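Local atomic coordinates of phosphoserine aminotransferase SerC (Cytophaga hutchinsonii ATCC 33406, PDB entry 3FFR), a protein that probably catalyses the pyridoxal-phosphate-dependent transamination that yields phosphoserine from phosphohydroxypyruvate in serine biosynthesis. Residues R338-F342 and P343-L347; V166-V169 and S170-P173. All coordinates share one frame; numbering follows the deposited sequence.

Overall arrangement
Followed from the N terminus, the chain first reaches contact 2, where strand 163-167 of the seven-stranded sheet ends and residues 168-173 turn beside the cofactor, which Asp167 bonds through the modified lysine at position 191. Far later comes contact 1, closing the tight turn between strand 336-340 of the five-stranded sheet and helix 347-360. The two are successive local turns, neither nested nor crossed, and each is made within one uninterrupted piece of chain. Their centres lie about 15 Å apart, yet they touch: Phe342 CE1 packs 4.1 Å from Ser170 O. Through Phe342 the turn after the five-stranded sheet thus meets the loop that leaves the seven-stranded sheet.

Contact 1 of 2, residues R338-F342 and P343-L347; sequences RIANF and PAHSL
Ala340, the last residue of strand 336-340, meets His345 through its methyl group, with Ala340 CB 3.8 Å from His345 CE1. The same methyl sits over the centre of the Phe342 ring, so one small side chain is shared by two aromatic neighbours. Ala340 O lies 3.6 Å above the His345 ring plane, offset toward the rim; this buried oxygen has no polar partner in the model. At Asn341 the chain leaves the strand, and the side-chain amide turns to other parts of the fold, ND2 bonding Thr271 O and Met300 O. Phe342 then starts a type I beta turn that carries the chain from the five-stranded sheet of this class-V aminotransferase to helix 347-360. At the N-cap of that helix, Ser346 caps a backbone N just inside it through OG, and Gln349 OE1 accepts from Ser346 N, consistent with a capping box. The turn is closed by His345 N, 2.8 Å from Phe342 O, which it approaches from above the carbonyl plane. A second bond runs the opposite way, from Phe342 N to His345 ND1 (3.0 Å, 159° at the hydrogen), entering close to the imidazole plane and thus suited to the nitrogen that accepts. The imidazole can fold back to that N-H because CG stands beside the backbone N of His345, anti to its carbonyl carbon (chi1 -57°). NE2 donates to Tyr7 O, and Phe8 stacks on the ring, so both nitrogens are engaged and rotation is restrained. A leucine in place of His345 would probably leave the Phe342 N-H and Tyr7 O without their mates and lose the stack on Phe8. The Phe342 and His345 side chains run side by side, their ring planes oblique at 43°.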
loop_
_atom_site.group_PDB
_atom_site.type_symbol
_atom_site.label_atom_id
_atom_site.label_comp_id
_atom_site.label_asym_id
_atom_site.label_seq_id
_atom_site.Cartn_x
_atom_site.Cartn_y
_atom_site.Cartn_z
ATOM N N ARG A 338 -25.610 -9.297 -0.612
ATOM C CA ARG A 338 -24.889 -8.622 -1.687
ATOM C C ARG A 338 -24.118 -9.698 -2.440
ATOM O O ARG A 338 -23.255 -10.387 -1.869
ATOM C CB ARG A 338 -23.953 -7.567 -1.108
ATOM C CG ARG A 338 -24.641 -6.552 -0.183
ATOM C CD ARG A 338 -23.706 -5.379 0.095
ATOM N NE ARG A 338 -22.628 -5.755 1.019
ATOM C CZ ARG A 338 -21.505 -5.090 1.161
ATOM N NH1 ARG A 338 -21.228 -4.050 0.379
ATOM N NH2 ARG A 338 -20.601 -5.518 2.020
ATOM N N ILE A 339 -24.492 -9.872 -3.700
ATOM C CA ILE A 339 -23.890 -10.874 -4.576
ATOM C C ILE A 339 -22.952 -10.205 -5.571
ATOM O O ILE A 339 -23.381 -9.482 -6.455
ATOM C CB ILE A 339 -24.964 -11.682 -5.342
ATOM C CG1 ILE A 339 -25.928 -12.390 -4.398
ATOM C CG2 ILE A 339 -24.292 -12.705 -6.263
ATOM C CD1 ILE A 339 -27.175 -13.012 -5.085
ATOM N N ALA A 340 -21.658 -10.439 -5.383
ATOM C CA ALA A 340 -20.646 -9.938 -6.299
ATOM C C ALA A 340 -20.759 -10.722 -7.607
ATOM O O ALA A 340 -20.929 -11.951 -7.619
ATOM C CB ALA A 340 -19.235 -10.064 -5.711
ATOM N N ASN A 341 -20.704 -9.971 -8.698
ATOM C CA ASN A 341 -20.707 -10.507 -10.064
ATOM C C ASN A 341 -19.552 -9.856 -10.793
ATOM O O ASN A 341 -19.711 -8.871 -11.500
ATOM C CB ASN A 341 -22.039 -10.207 -10.774
ATOM C CG ASN A 341 -22.005 -10.508 -12.286
ATOM O OD1 ASN A 341 -21.277 -11.417 -12.760
ATOM N ND2 ASN A 341 -22.799 -9.766 -13.044
ATOM N N PHE A 342 -18.372 -10.407 -10.538
ATOM C CA PHE A 342 -17.098 -9.875 -11.053
ATOM C C PHE A 342 -16.530 -10.795 -12.165
ATOM O O PHE A 342 -16.964 -11.968 -12.281
ATOM C CB PHE A 342 -16.071 -9.750 -9.928
ATOM C CG PHE A 342 -16.479 -8.825 -8.789
ATOM C CD1 PHE A 342 -17.413 -7.847 -8.978
ATOM C CD2 PHE A 342 -15.813 -8.880 -7.562
ATOM C CE1 PHE A 342 -17.746 -6.970 -7.964
ATOM C CE2 PHE A 342 -16.128 -8.001 -6.554
ATOM C CZ PHE A 342 -17.114 -7.041 -6.774
ATOM N N PRO A 343 -15.539 -10.303 -12.947
ATOM C CA PRO A 343 -15.004 -11.170 -14.017
ATOM C C PRO A 343 -14.508 -12.507 -13.523
ATOM O O PRO A 343 -14.553 -13.498 -14.263
ATOM C CB PRO A 343 -13.899 -10.309 -14.637
ATOM C CG PRO A 343 -14.468 -8.891 -14.482
ATOM C CD PRO A 343 -15.085 -8.907 -13.106
ATOM N N ALA A 344 -14.063 -12.541 -12.270
ATOM C CA ALA A 344 -13.536 -13.783 -11.644
ATOM C C ALA A 344 -14.575 -14.842 -11.475
ATOM O O ALA A 344 -14.256 -16.032 -11.327
ATOM C CB ALA A 344 -12.906 -13.503 -10.275
ATOM N N HIS A 345 -15.826 -14.406 -11.458
ATOM C CA HIS A 345 -16.956 -15.345 -11.297
ATOM C C HIS A 345 -17.418 -15.800 -12.668
ATOM O O HIS A 345 -17.745 -14.987 -13.521
ATOM C CB HIS A 345 -18.117 -14.667 -10.552
ATOM C CG HIS A 345 -17.726 -14.134 -9.208
ATOM N ND1 HIS A 345 -17.597 -12.787 -8.947
ATOM C CD2 HIS A 345 -17.418 -14.775 -8.053
ATOM C CE1 HIS A 345 -17.200 -12.624 -7.693
ATOM N NE2 HIS A 345 -17.085 -13.812 -7.130
ATOM N N SER A 346 -17.388 -17.104 -12.900
ATOM C CA SER A 346 -17.814 -17.624 -14.196
ATOM C C SER A 346 -19.307 -17.832 -14.250
ATOM O O SER A 346 -20.005 -17.913 -13.235
ATOM C CB SER A 346 -17.163 -18.965 -14.500
ATOM O OG SER A 346 -17.611 -19.936 -13.561
ATOM N N LEU A 347 -19.758 -17.958 -15.477
ATOM C CA LEU A 347 -21.163 -18.232 -15.766
ATOM C C LEU A 347 -21.579 -19.516 -15.059
ATOM O O LEU A 347 -22.656 -19.594 -14.450
ATOM C CB LEU A 347 -21.377 -18.361 -17.267
ATOM C CG LEU A 347 -22.827 -18.592 -17.728
ATOM C CD1 LEU A 347 -23.705 -17.428 -17.300
ATOM C CD2 LEU A 347 -22.875 -18.778 -19.247
#

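Contact 2 of 2, residues V166-V169 and S170-P173; sequences VDAV and SSLP
Ala168 O gathers the backbone bonds of this turn, accepting from both Ser171 N and Leu172 N. Leu172 N, 2.9 Å from Ala168 O, arrives in the carbonyl plane with a nearly straight 166° at the hydrogen; Ser171 N, 3.1 Å from the same oxygen, comes from well above that plane. Two donors from different directions thus fix the Ala168 carbonyl where the chain bends; the cis peptide Leu172-Pro173 follows further on.

Side-chain polar bonds add a second layer. Ser171 OG bonds His138 ND1; its torsion (chi1 58°) tips it back over the turn, 3.5 Å from Ala168 CB and equally far from Ala168 O, at most a weak, unsettled bond for the same proton. Ser170 OG turns to Thr141 and Asn139. Asp167 OD1 accepts from Val169 N at 3.1 Å, almost along the C-O axis, forming an Asx turn.

Water completes the polar network: one molecule accepts from Ser170 N and probably donates to Asp167 OD1, and another donates to Val169 O and Leu172 O, each at 2.7 Å from its oxygen. Apolar contact is slight, Ala168 CB lying 4.0 Å from Leu172 CB.

With OD1 tethered by this turn, Asp167 OD2 is left to bond the pyridine N1 of the pyridoxal-phosphate lysine at position 191 and Trp74 NE1, the aspartate-to-pyridine contact characteristic of fold-type I aminotransferases.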
loop_
_atom_site.group_PDB
_atom_site.type_symbol
_atom_site.label_atom_id
_atom_site.label_comp_id
_atom_site.label_asym_id
_atom_site.label_seq_id
_atom_site.Cartn_x
_atom_site.Cartn_y
_atom_site.Cartn_z
ATOM N N VAL A 166 -14.722 10.092 -10.784
ATOM C CA VAL A 166 -15.652 8.976 -10.630
ATOM C C VAL A 166 -15.004 7.801 -9.881
ATOM O O VAL A 166 -13.965 7.268 -10.273
ATOM C CB VAL A 166 -16.185 8.488 -11.997
ATOM C CG1 VAL A 166 -17.231 7.369 -11.790
ATOM C CG2 VAL A 166 -16.792 9.639 -12.819
ATOM N N ASP A 167 -15.637 7.441 -8.773
ATOM C CA ASP A 167 -15.309 6.231 -8.013
ATOM C C ASP A 167 -15.974 5.065 -8.737
ATOM O O ASP A 167 -17.205 4.998 -8.843
ATOM C CB ASP A 167 -15.767 6.415 -6.557
ATOM C CG ASP A 167 -15.538 5.206 -5.687
ATOM O OD1 ASP A 167 -15.539 4.068 -6.195
ATOM O OD2 ASP A 167 -15.403 5.446 -4.468
ATOM N N ALA A 168 -15.151 4.207 -9.339
ATOM C CA ALA A 168 -15.637 2.965 -10.036
ATOM C C ALA A 168 -14.929 1.732 -9.450
ATOM O O ALA A 168 -14.690 0.741 -10.100
ATOM C CB ALA A 168 -15.437 3.067 -11.561
ATOM N N VAL A 169 -14.620 1.866 -8.173
ATOM C CA VAL A 169 -13.912 0.889 -7.386
ATOM C C VAL A 169 -14.526 -0.494 -7.480
ATOM O O VAL A 169 -13.831 -1.479 -7.690
ATOM C CB VAL A 169 -13.781 1.336 -5.893
ATOM C CG1 VAL A 169 -13.282 0.190 -4.993
ATOM C CG2 VAL A 169 -12.877 2.598 -5.767
ATOM N N SER A 170 -15.845 -0.551 -7.405
ATOM C CA SER A 170 -16.538 -1.850 -7.398
ATOM C C SER A 170 -17.235 -2.157 -8.707
ATOM O O SER A 170 -18.142 -3.008 -8.777
ATOM C CB SER A 170 -17.488 -1.960 -6.208
ATOM O OG SER A 170 -18.456 -0.914 -6.244
ATOM N N SER A 171 -16.807 -1.486 -9.773
ATOM C CA SER A 171 -17.418 -1.726 -11.092
ATOM C C SER A 171 -16.477 -1.808 -12.297
ATOM O O SER A 171 -16.721 -2.596 -13.203
ATOM C CB SER A 171 -18.498 -0.685 -11.365
ATOM O OG SER A 171 -17.967 0.619 -11.313
ATOM N N LEU A 172 -15.452 -0.954 -12.373
ATOM C CA LEU A 172 -14.526 -0.981 -13.517
ATOM C C LEU A 172 -13.993 -2.416 -13.616
ATOM O O LEU A 172 -13.602 -2.996 -12.603
ATOM C CB LEU A 172 -13.404 0.062 -13.327
ATOM C CG LEU A 172 -12.584 0.512 -14.532
ATOM C CD1 LEU A 172 -13.462 1.256 -15.528
ATOM C CD2 LEU A 172 -11.409 1.404 -14.091
ATOM N N PRO A 173 -13.898 -2.979 -14.844
ATOM C CA PRO A 173 -14.126 -2.391 -16.154
ATOM C C PRO A 173 -15.496 -2.471 -16.810
ATOM O O PRO A 173 -15.585 -2.384 -18.035
ATOM C CB PRO A 173 -13.122 -3.170 -17.008
ATOM C CG PRO A 173 -13.146 -4.577 -16.421
ATOM C CD PRO A 173 -13.374 -4.359 -14.940
HETATM O O HOH W 1 -17.532 2.064 -7.240
HETATM O O HOH W 2 -13.238 -2.946 -9.893
#